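Local coordinates for protein polyhedrin (Operophtera brumata cypovirus 19, PDB 5A99) that forms the crystalline matrix of polyhedra, the microcrystalline occlusion bodies of an insect cypovirus, in which virus particles are probably embedded, at residues 78-91 with 97-109. Numbering follows the deposited sequence.
Sequences YYGRSELRHLRDGL and GRSQHDKGMNEPV
Tyr79, His86 and Leu87 carry a helix-on-loop contact in which the chain leaving helix 81-92 doubles back along that helix and the turn before it, burying 776 Å² between 78-91 and 97-109. A single direct hydrogen bond joins the two segments: Met105 N donates to Tyr79 OH at 2.9 Å, almost straight at 171°, and lies at the edge of the tyrosine ring. Further along that ring, Tyr79 CE1 stands 3.6 Å from His101 CE1, over one face of the imidazole near its rim; the planes are inclined at 43°, an oblique aromatic pair. On the helix, CH-pi evidence is clear for His86, since Arg98 CG sits 3.5 Å from its ring centroid and only 11° off the normal, with Ser82 O over the opposite face. The imidazole is thus sandwiched between an aliphatic chain and a backbone carbonyl oxygen. Backbones come close where Gly97 CA lies 3.6 Å from Gly90 N, with Asp89 CB beside it. Leu87 CG, anti to its own N, carries CD1 toward His101 O and CD2 toward Gly104 CA. Two waters complete the seam, one linking Glu83 O, Ser99 OG and His101 ND1, the other Asp89 OD2 and Arg98 N. Within the loop, Ser99 OG accepts from His101 N in an ST turn, and Gly104 N donates to Glu107 OE1 at 2.7 Å, bracing a type I turn. Asn106 OD1 is buried without a partner. Beyond this turn Glu107 OE2 is hydrogen-bonded to Trp63 NE1 and His182 ND1, and the chain runs into strand 110-116 of the six-stranded sheet, while Arg88 on the helix hydrogen-bonds to Tyr131 of the same chain and to the backbone O of Arg72 of a second subunit.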
loop_
_atom_site.group_PDB
_atom_site.type_symbol
_atom_site.label_atom_id
_atom_site.label_comp_id
_atom_site.label_asym_id
_atom_site.label_seq_id
_atom_site.Cartn_x
_atom_site.Cartn_y
_atom_site.Cartn_z
ATOM N N TYR A 78 4.571 -14.391 22.079
ATOM C CA TYR A 78 4.432 -13.958 23.471
ATOM C C TYR A 78 2.985 -14.039 23.964
ATOM O O TYR A 78 2.749 -14.096 25.166
ATOM C CB TYR A 78 4.939 -12.515 23.630
ATOM C CG TYR A 78 6.350 -12.306 23.124
ATOM C CD1 TYR A 78 7.352 -13.217 23.424
ATOM C CD2 TYR A 78 6.673 -11.211 22.333
ATOM C CE1 TYR A 78 8.636 -13.042 22.964
ATOM C CE2 TYR A 78 7.963 -11.028 21.862
ATOM C CZ TYR A 78 8.940 -11.954 22.179
ATOM O OH TYR A 78 10.228 -11.800 21.709
ATOM N N TYR A 79 2.018 -14.024 23.043
ATOM C CA TYR A 79 0.604 -13.985 23.436
ATOM C C TYR A 79 -0.309 -14.876 22.605
ATOM O O TYR A 79 -0.083 -15.079 21.409
ATOM C CB TYR A 79 0.062 -12.551 23.344
ATOM C CG TYR A 79 0.766 -11.557 24.236
ATOM C CD1 TYR A 79 0.784 -11.722 25.617
ATOM C CD2 TYR A 79 1.406 -10.453 23.699
ATOM C CE1 TYR A 79 1.427 -10.824 26.435
ATOM C CE2 TYR A 79 2.056 -9.541 24.508
ATOM C CZ TYR A 79 2.067 -9.733 25.877
ATOM O OH TYR A 79 2.711 -8.819 26.682
ATOM N N GLY A 80 -1.366 -15.369 23.245
ATOM C CA GLY A 80 -2.440 -16.040 22.538
ATOM C C GLY A 80 -3.299 -15.018 21.821
ATOM O O GLY A 80 -3.161 -13.808 22.043
ATOM N N ARG A 81 -4.174 -15.502 20.945
ATOM C CA ARG A 81 -5.001 -14.629 20.112
ATOM C C ARG A 81 -5.868 -13.714 20.952
ATOM O O ARG A 81 -6.049 -12.534 20.632
ATOM C CB ARG A 81 -5.898 -15.467 19.201
ATOM C CG ARG A 81 -5.191 -16.082 18.013
ATOM C CD ARG A 81 -6.173 -16.828 17.142
ATOM N NE ARG A 81 -6.966 -17.781 17.919
ATOM C CZ ARG A 81 -6.644 -19.064 18.067
ATOM N NH1 ARG A 81 -5.543 -19.548 17.494
ATOM N NH2 ARG A 81 -7.423 -19.867 18.780
ATOM N N SER A 82 -6.416 -14.269 22.024
ATOM C CA SER A 82 -7.341 -13.544 22.867
ATOM C C SER A 82 -6.627 -12.491 23.690
ATOM O O SER A 82 -7.111 -11.365 23.812
ATOM C CB SER A 82 -8.076 -14.515 23.779
ATOM O OG SER A 82 -9.016 -15.248 23.015
ATOM N N GLU A 83 -5.482 -12.869 24.256
ATOM C CA GLU A 83 -4.678 -11.946 25.039
ATOM C C GLU A 83 -4.316 -10.735 24.201
ATOM O O GLU A 83 -4.381 -9.598 24.678
ATOM C CB GLU A 83 -3.395 -12.611 25.535
ATOM C CG GLU A 83 -3.565 -13.467 26.771
ATOM C CD GLU A 83 -4.379 -14.722 26.516
ATOM O OE1 GLU A 83 -4.545 -15.097 25.330
ATOM O OE2 GLU A 83 -4.853 -15.331 27.504
ATOM N N LEU A 84 -3.923 -10.973 22.954
ATOM C CA LEU A 84 -3.504 -9.871 22.097
ATOM C C LEU A 84 -4.707 -8.996 21.775
ATOM O O LEU A 84 -4.597 -7.771 21.750
ATOM C CB LEU A 84 -2.835 -10.375 20.811
ATOM C CG LEU A 84 -2.317 -9.320 19.823
ATOM C CD1 LEU A 84 -1.365 -8.315 20.483
ATOM C CD2 LEU A 84 -1.627 -9.992 18.644
ATOM N N ARG A 85 -5.855 -9.625 21.545
ATOM C CA ARG A 85 -7.056 -8.871 21.228
ATOM C C ARG A 85 -7.412 -7.937 22.392
ATOM O O ARG A 85 -7.735 -6.763 22.192
ATOM C CB ARG A 85 -8.228 -9.806 20.939
ATOM C CG ARG A 85 -9.579 -9.103 20.994
ATOM C CD ARG A 85 -10.724 -9.998 20.570
ATOM N NE ARG A 85 -11.960 -9.227 20.431
ATOM C CZ ARG A 85 -13.152 -9.760 20.182
ATOM N NH1 ARG A 85 -13.275 -11.068 20.059
ATOM N NH2 ARG A 85 -14.224 -8.983 20.060
ATOM N N HIS A 86 -7.361 -8.474 23.604
ATOM C CA HIS A 86 -7.734 -7.720 24.796
ATOM C C HIS A 86 -6.823 -6.517 24.984
ATOM O O HIS A 86 -7.263 -5.422 25.352
ATOM C CB HIS A 86 -7.629 -8.608 26.037
ATOM C CG HIS A 86 -8.544 -9.793 26.016
ATOM N ND1 HIS A 86 -9.637 -9.882 25.180
ATOM C CD2 HIS A 86 -8.517 -10.948 26.724
ATOM C CE1 HIS A 86 -10.243 -11.041 25.374
ATOM N NE2 HIS A 86 -9.586 -11.704 26.307
ATOM N N LEU A 87 -5.537 -6.752 24.765
ATOM C CA LEU A 87 -4.540 -5.701 24.867
ATOM C C LEU A 87 -4.901 -4.551 23.925
ATOM O O LEU A 87 -4.986 -3.390 24.343
ATOM C CB LEU A 87 -3.163 -6.273 24.533
ATOM C CG LEU A 87 -2.050 -5.235 24.398
ATOM C CD1 LEU A 87 -1.941 -4.421 25.679
ATOM C CD2 LEU A 87 -0.739 -5.904 24.034
ATOM N N ARG A 88 -5.149 -4.885 22.664
ATOM C CA ARG A 88 -5.440 -3.882 21.651
ATOM C C ARG A 88 -6.721 -3.142 21.969
ATOM O O ARG A 88 -6.774 -1.926 21.814
ATOM C CB ARG A 88 -5.532 -4.523 20.278
ATOM C CG ARG A 88 -4.194 -5.013 19.762
ATOM C CD ARG A 88 -4.354 -5.779 18.468
ATOM N NE ARG A 88 -4.385 -4.898 17.302
ATOM C CZ ARG A 88 -4.382 -5.325 16.043
ATOM N NH1 ARG A 88 -4.375 -6.633 15.774
ATOM N NH2 ARG A 88 -4.395 -4.448 15.054
ATOM N N ASP A 89 -7.733 -3.881 22.437
ATOM C CA ASP A 89 -8.989 -3.290 22.904
ATOM C C ASP A 89 -8.694 -2.107 23.840
ATOM O O ASP A 89 -9.247 -1.023 23.671
ATOM C CB ASP A 89 -9.862 -4.334 23.629
ATOM C CG ASP A 89 -10.468 -5.377 22.688
ATOM O OD1 ASP A 89 -10.425 -5.187 21.455
ATOM O OD2 ASP A 89 -11.013 -6.384 23.198
ATOM N N GLY A 90 -7.805 -2.317 24.810
ATOM C CA GLY A 90 -7.427 -1.268 25.755
ATOM C C GLY A 90 -6.584 -0.144 25.172
ATOM O O GLY A 90 -6.724 1.020 25.569
ATOM N N LEU A 91 -5.703 -0.466 24.231
ATOM C CA LEU A 91 -4.847 0.567 23.624
ATOM C C LEU A 91 -5.650 1.491 22.720
ATOM O O LEU A 91 -5.291 2.654 22.530
ATOM C CB LEU A 91 -3.689 -0.056 22.838
ATOM C CG LEU A 91 -2.825 -1.103 23.558
ATOM C CD1 LEU A 91 -1.654 -1.574 22.664
ATOM C CD2 LEU A 91 -2.315 -0.569 24.892
ATOM N N GLY A 97 -10.823 -2.323 27.239
ATOM C CA GLY A 97 -10.287 -3.667 27.094
ATOM C C GLY A 97 -10.194 -4.391 28.422
ATOM O O GLY A 97 -10.127 -3.755 29.478
ATOM N N ARG A 98 -10.174 -5.725 28.375
ATOM C CA ARG A 98 -10.106 -6.536 29.589
ATOM C C ARG A 98 -8.720 -7.116 29.858
ATOM O O ARG A 98 -8.565 -7.975 30.725
ATOM C CB ARG A 98 -11.122 -7.674 29.521
ATOM C CG ARG A 98 -10.790 -8.762 28.523
ATOM C CD ARG A 98 -11.801 -9.894 28.616
ATOM N NE ARG A 98 -13.134 -9.487 28.154
ATOM C CZ ARG A 98 -14.229 -10.239 28.255
ATOM N NH1 ARG A 98 -14.160 -11.441 28.816
ATOM N NH2 ARG A 98 -15.396 -9.789 27.798
ATOM N N SER A 99 -7.715 -6.632 29.134
ATOM C CA SER A 99 -6.363 -7.127 29.274
ATOM C C SER A 99 -5.865 -6.990 30.712
ATOM O O SER A 99 -6.282 -6.095 31.462
ATOM C CB SER A 99 -5.439 -6.351 28.328
ATOM O OG SER A 99 -4.111 -6.801 28.438
ATOM N N GLN A 100 -4.950 -7.870 31.090
ATOM C CA GLN A 100 -4.222 -7.729 32.341
ATOM C C GLN A 100 -2.876 -7.068 32.060
ATOM O O GLN A 100 -2.035 -6.930 32.951
ATOM C CB GLN A 100 -4.000 -9.100 32.979
ATOM C CG GLN A 100 -5.273 -9.794 33.427
ATOM C CD GLN A 100 -4.986 -11.020 34.279
ATOM O OE1 GLN A 100 -4.827 -12.124 33.760
ATOM N NE2 GLN A 100 -4.899 -10.826 35.593
ATOM N N HIS A 101 -2.680 -6.660 30.810
ATOM C CA HIS A 101 -1.399 -6.122 30.377
ATOM C C HIS A 101 -1.520 -4.649 30.013
ATOM O O HIS A 101 -2.289 -4.283 29.107
ATOM C CB HIS A 101 -0.874 -6.906 29.170
ATOM C CG HIS A 101 -0.715 -8.375 29.414
ATOM N ND1 HIS A 101 -1.301 -9.326 28.606
ATOM C CD2 HIS A 101 -0.018 -9.060 30.355
ATOM C CE1 HIS A 101 -0.988 -10.530 29.048
ATOM N NE2 HIS A 101 -0.209 -10.397 30.109
ATOM N N ASP A 102 -0.756 -3.808 30.708
ATOM C CA ASP A 102 -0.676 -2.383 30.378
ATOM C C ASP A 102 0.116 -2.161 29.099
ATOM O O ASP A 102 -0.234 -1.312 28.278
ATOM C CB ASP A 102 0.032 -1.614 31.483
ATOM C CG ASP A 102 -0.921 -1.037 32.504
ATOM O OD1 ASP A 102 -2.149 -1.070 32.270
ATOM O OD2 ASP A 102 -0.432 -0.524 33.532
ATOM N N LYS A 103 1.215 -2.901 28.977
ATOM C CA LYS A 103 2.099 -2.799 27.837
ATOM C C LYS A 103 2.383 -4.194 27.328
ATOM O O LYS A 103 2.321 -5.168 28.086
ATOM C CB LYS A 103 3.408 -2.114 28.226
ATOM C CG LYS A 103 3.237 -0.713 28.818
ATOM C CD LYS A 103 4.543 0.065 28.814
ATOM C CE LYS A 103 4.512 1.250 29.771
ATOM N NZ LYS A 103 3.165 1.890 29.887
ATOM N N GLY A 104 2.693 -4.295 26.043
ATOM C CA GLY A 104 2.967 -5.580 25.440
ATOM C C GLY A 104 4.451 -5.849 25.376
ATOM O O GLY A 104 5.249 -4.936 25.142
ATOM N N MET A 105 4.820 -7.106 25.601
ATOM C CA MET A 105 6.191 -7.547 25.396
ATOM C C MET A 105 6.592 -7.323 23.944
ATOM O O MET A 105 7.775 -7.201 23.632
ATOM C CB MET A 105 6.319 -9.027 25.736
ATOM C CG MET A 105 6.142 -9.338 27.197
ATOM S SD MET A 105 7.090 -8.213 28.249
ATOM C CE MET A 105 6.920 -9.047 29.828
ATOM N N ASN A 106 5.595 -7.248 23.065
ATOM C CA ASN A 106 5.838 -7.121 21.630
ATOM C C ASN A 106 6.106 -5.687 21.197
ATOM O O ASN A 106 6.456 -5.448 20.047
ATOM C CB ASN A 106 4.653 -7.697 20.824
ATOM C CG ASN A 106 3.308 -7.062 21.206
ATOM O OD1 ASN A 106 3.151 -6.524 22.305
ATOM N ND2 ASN A 106 2.331 -7.144 20.301
ATOM N N GLU A 107 5.933 -4.740 22.111
ATOM C CA GLU A 107 6.028 -3.319 21.771
ATOM C C GLU A 107 7.449 -2.773 21.884
ATOM O O GLU A 107 8.207 -3.177 22.758
ATOM C CB GLU A 107 5.115 -2.503 22.685
ATOM C CG GLU A 107 3.623 -2.807 22.541
ATOM C CD GLU A 107 2.783 -1.861 23.369
ATOM O OE1 GLU A 107 2.771 -2.009 24.605
ATOM O OE2 GLU A 107 2.153 -0.952 22.792
ATOM N N PRO A 108 7.797 -1.821 21.007
ATOM C CA PRO A 108 9.132 -1.219 20.958
ATOM C C PRO A 108 9.359 -0.281 22.139
ATOM O O PRO A 108 8.422 0.343 22.643
ATOM C CB PRO A 108 9.113 -0.439 19.636
ATOM C CG PRO A 108 7.674 -0.067 19.449
ATOM C CD PRO A 108 6.881 -1.216 20.022
ATOM N N VAL A 109 10.605 -0.200 22.580
ATOM C CA VAL A 109 10.980 0.692 23.661
ATOM C C VAL A 109 11.252 2.095 23.138
ATOM O O VAL A 109 10.922 3.097 23.774
ATOM C CB VAL A 109 12.250 0.168 24.356
ATOM C CG1 VAL A 109 12.647 1.084 25.504
ATOM C CG2 VAL A 109 12.024 -1.238 24.846
HETATM O O HOH W 1 -3.715 -9.234 27.247
HETATM O O HOH W 2 -10.939 -6.585 25.791
#